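Local coordinates for putative aspartate aminotransferase (Thermus thermophilus, PDB 1IUG), which probably transfers amino groups between amino acids and 2-oxo acids, using pyridoxal 5'-phosphate as cofactor, at residues T61-E65 and R89-I93. Sequence-based numbering, arbitrary orientation.
With PO4 (phosphate ion), chain C.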
ATOM      1  N   THR A  61      -5.377  -0.442   8.000  1.00 25.68           N
ATOM      2  CA  THR A  61      -4.648  -0.976   9.149  1.00 25.35           C
ATOM      3  C   THR A  61      -3.258  -0.344   9.261  1.00 25.99           C
ATOM      4  O   THR A  61      -2.795  -0.041  10.367  1.00 27.02           O
ATOM      5  CB  THR A  61      -4.522  -2.519   9.064  1.00 25.86           C
ATOM      6  OG1 THR A  61      -5.829  -3.096   8.999  1.00 23.92           O
ATOM      7  CG2 THR A  61      -3.810  -3.079  10.292  1.00 25.62           C
ATOM      8  N   LEU A  62      -2.618  -0.114   8.114  1.00 25.40           N
ATOM      9  CA  LEU A  62      -1.293   0.499   8.079  1.00 24.48           C
ATOM     10  C   LEU A  62      -1.330   1.891   8.708  1.00 22.05           C
ATOM     11  O   LEU A  62      -0.418   2.273   9.443  1.00 21.76           O
ATOM     12  CB  LEU A  62      -0.781   0.599   6.639  1.00 24.77           C
ATOM     13  CG  LEU A  62       0.604   1.225   6.476  1.00 25.41           C
ATOM     14  CD1 LEU A  62       1.655   0.305   7.073  1.00 28.65           C
ATOM     15  CD2 LEU A  62       0.892   1.472   5.013  1.00 28.64           C
ATOM     16  N   ALA A  63      -2.382   2.644   8.398  1.00 21.60           N
ATOM     17  CA  ALA A  63      -2.561   3.994   8.933  1.00 21.46           C
ATOM     18  C   ALA A  63      -2.760   3.958  10.451  1.00 21.06           C
ATOM     19  O   ALA A  63      -2.302   4.853  11.162  1.00 21.87           O
ATOM     20  CB  ALA A  63      -3.754   4.677   8.255  1.00 18.74           C
ATOM     21  N   MET A  64      -3.447   2.923  10.937  1.00 21.16           N
ATOM     22  CA  MET A  64      -3.693   2.756  12.371  1.00 23.04           C
ATOM     23  C   MET A  64      -2.380   2.507  13.105  1.00 23.13           C
ATOM     24  O   MET A  64      -2.129   3.097  14.153  1.00 23.57           O
ATOM     25  CB  MET A  64      -4.651   1.592  12.624  1.00 23.34           C
ATOM     26  CG  MET A  64      -6.084   1.857  12.225  1.00 25.31           C
ATOM     27  SD  MET A  64      -7.059   0.338  12.263  1.00 29.53           S
ATOM     28  CE  MET A  64      -7.303   0.086  14.025  1.00 25.69           C
ATOM     29  N   GLU A  65      -1.542   1.647  12.530  1.00 23.68           N
ATOM     30  CA  GLU A  65      -0.241   1.320  13.104  1.00 24.03           C
ATOM     31  C   GLU A  65       0.689   2.526  13.112  1.00 24.33           C
ATOM     32  O   GLU A  65       1.407   2.748  14.086  1.00 25.15           O
ATOM     33  CB  GLU A  65       0.423   0.174  12.330  1.00 23.98           C
ATOM     34  CG  GLU A  65       1.806  -0.208  12.868  1.00 24.28           C
ATOM     35  CD  GLU A  65       2.375  -1.465  12.235  1.00 23.71           C
ATOM     36  OE1 GLU A  65       1.595  -2.305  11.745  1.00 25.48           O
ATOM     37  OE2 GLU A  65       3.609  -1.623  12.241  1.00 24.94           O
ATOM     38  N   ARG A  89      -8.821  -4.766  17.164  1.00 34.28           N
ATOM     39  CA  ARG A  89      -7.701  -4.482  16.279  1.00 34.34           C
ATOM     40  C   ARG A  89      -6.685  -3.461  16.796  1.00 32.46           C
ATOM     41  O   ARG A  89      -5.466  -3.653  16.701  1.00 31.11           O
ATOM     42  CB  ARG A  89      -8.262  -4.040  14.931  1.00 37.08           C
ATOM     43  CG  ARG A  89      -7.601  -4.702  13.721  1.00 40.16           C
ATOM     44  CD  ARG A  89      -6.683  -3.753  12.973  1.00 40.41           C
ATOM     45  NE  ARG A  89      -6.810  -3.988  11.534  1.00 43.76           N
ATOM     46  CZ  ARG A  89      -7.515  -4.950  10.945  1.00 42.24           C
ATOM     47  NH1 ARG A  89      -8.210  -5.807  11.682  1.00 39.88           N
ATOM     48  NH2 ARG A  89      -7.524  -5.052   9.624  1.00 43.71           N
ATOM     49  N   PHE A  90      -7.160  -2.364  17.321  1.00 31.11           N
ATOM     50  CA  PHE A  90      -6.315  -1.344  17.865  1.00 29.82           C
ATOM     51  C   PHE A  90      -5.456  -1.817  19.066  1.00 29.91           C
ATOM     52  O   PHE A  90      -4.297  -1.398  19.246  1.00 29.53           O
ATOM     53  CB  PHE A  90      -7.209  -0.177  18.244  1.00 28.71           C
ATOM     54  CG  PHE A  90      -6.885   1.120  17.596  1.00 27.73           C
ATOM     55  CD1 PHE A  90      -7.841   2.129  17.560  1.00 25.18           C
ATOM     56  CD2 PHE A  90      -5.616   1.353  17.074  1.00 24.89           C
ATOM     57  CE1 PHE A  90      -7.552   3.349  17.012  1.00 26.63           C
ATOM     58  CE2 PHE A  90      -5.315   2.599  16.525  1.00 25.75           C
ATOM     59  CZ  PHE A  90      -6.286   3.599  16.494  1.00 27.89           C
ATOM     60  N   TYR A  91      -6.074  -2.667  19.893  1.00 29.73           N
ATOM     61  CA  TYR A  91      -5.462  -3.257  21.066  1.00 31.45           C
ATOM     62  C   TYR A  91      -4.201  -4.050  20.696  1.00 31.02           C
ATOM     63  O   TYR A  91      -3.144  -3.864  21.301  1.00 31.63           O
ATOM     64  CB  TYR A  91      -6.484  -4.158  21.775  1.00 30.12           C
ATOM     65  CG  TYR A  91      -5.899  -5.062  22.849  1.00 35.92           C
ATOM     66  CD1 TYR A  91      -5.419  -4.535  24.047  1.00 37.12           C
ATOM     67  CD2 TYR A  91      -5.816  -6.447  22.661  1.00 38.08           C
ATOM     68  CE1 TYR A  91      -4.867  -5.358  25.030  1.00 40.27           C
ATOM     69  CE2 TYR A  91      -5.268  -7.281  23.644  1.00 40.51           C
ATOM     70  CZ  TYR A  91      -4.795  -6.725  24.825  1.00 41.65           C
ATOM     71  OH  TYR A  91      -4.240  -7.525  25.801  1.00 45.02           O
ATOM     72  N   GLU A  92      -4.324  -4.917  19.690  1.00 30.55           N
ATOM     73  CA  GLU A  92      -3.204  -5.734  19.221  1.00 32.31           C
ATOM     74  C   GLU A  92      -2.074  -4.860  18.683  1.00 30.82           C
ATOM     75  O   GLU A  92      -0.902  -5.132  18.929  1.00 32.83           O
ATOM     76  CB  GLU A  92      -3.664  -6.717  18.143  1.00 34.51           C
ATOM     77  CG  GLU A  92      -4.670  -7.765  18.618  1.00 38.20           C
ATOM     78  CD  GLU A  92      -5.159  -8.670  17.491  1.00 41.92           C
ATOM     79  OE1 GLU A  92      -4.495  -8.739  16.431  1.00 44.71           O
ATOM     80  OE2 GLU A  92      -6.216  -9.316  17.660  1.00 45.31           O
ATOM     81  N   ILE A  93      -2.429  -3.807  17.952  1.00 30.35           N
ATOM     82  CA  ILE A  93      -1.437  -2.878  17.407  1.00 28.97           C
ATOM     83  C   ILE A  93      -0.666  -2.204  18.546  1.00 28.76           C
ATOM     84  O   ILE A  93       0.553  -2.028  18.464  1.00 29.19           O
ATOM     85  CB  ILE A  93      -2.110  -1.800  16.512  1.00 27.31           C
ATOM     86  CG1 ILE A  93      -2.567  -2.427  15.193  1.00 25.72           C
ATOM     87  CG2 ILE A  93      -1.157  -0.626  16.260  1.00 25.02           C
ATOM     88  CD1 ILE A  93      -3.323  -1.483  14.288  1.00 25.27           C
TER
HETATM   89  P   PO4 C3693     -10.341  -6.803   7.197  1.00 88.63           P
HETATM   90  O1  PO4 C3693      -9.449  -7.766   6.396  1.00 89.06           O
HETATM   91  O2  PO4 C3693     -11.200  -7.563   8.214  1.00 88.72           O
HETATM   92  O3  PO4 C3693      -9.508  -5.738   7.899  1.00 87.39           O
HETATM   93  O4  PO4 C3693     -11.302  -6.114   6.161  1.00 89.59           O
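In the phosphate-binding end of the pyridoxal-phosphate site, Thr-61 in the first turn of helix 60-71 takes a forked grip from Arg-89 on helix 85-96. NE and NH2 of the arginine both reach the one hydroxyl side-on, NE to OG1 at 2.9 Å and NH2 to OG1 at 2.7 Å, with OG1 almost exactly in the guanidinium plane. Both bonds are clearly bent. Thr-61 OG1 lies anti to its own carbonyl carbon (chi1 -58°), and from there it also hydrogen-bonds a phosphate oxygen, OP2, of the cofactor-bearing lysine at position 185. Arg-89 NH2 also donates a hydrogen bond to O3 of a separate phosphate ion, probably from the crystallisation liquor, at 2.7 Å. With an alanine in place of Arg-89, the Thr-61 hydroxyl would probably keep its cofactor bond but lose both donors that fix it from this side, and the phosphate ion would lose this charged partner.

Behind this polar end the axes of segments 61-65 and 89-93 approach to 10.5 Å at 50°, and apolar groups meet between them. Met-64 bends at chi3 (75°) to lay CE over one face of the Phe-90 ring, 3.9 Å from its centroid, a CH-pi contact; SD sits farther above the same face, making the pair Met-aromatic. Ile-93 CD1 packs on Met-64 CB at 3.7 Å, while its CG2 lies against CA of Glu-65. That glutamate's carboxylate turns elsewhere, to Lys-69 and to the backbone N of Tyr-212 of the second subunit. Trp-229 of that subunit packs on Arg-89, which is consistent with the fold-type I plan, where the cofactor site lies near the dimer interface.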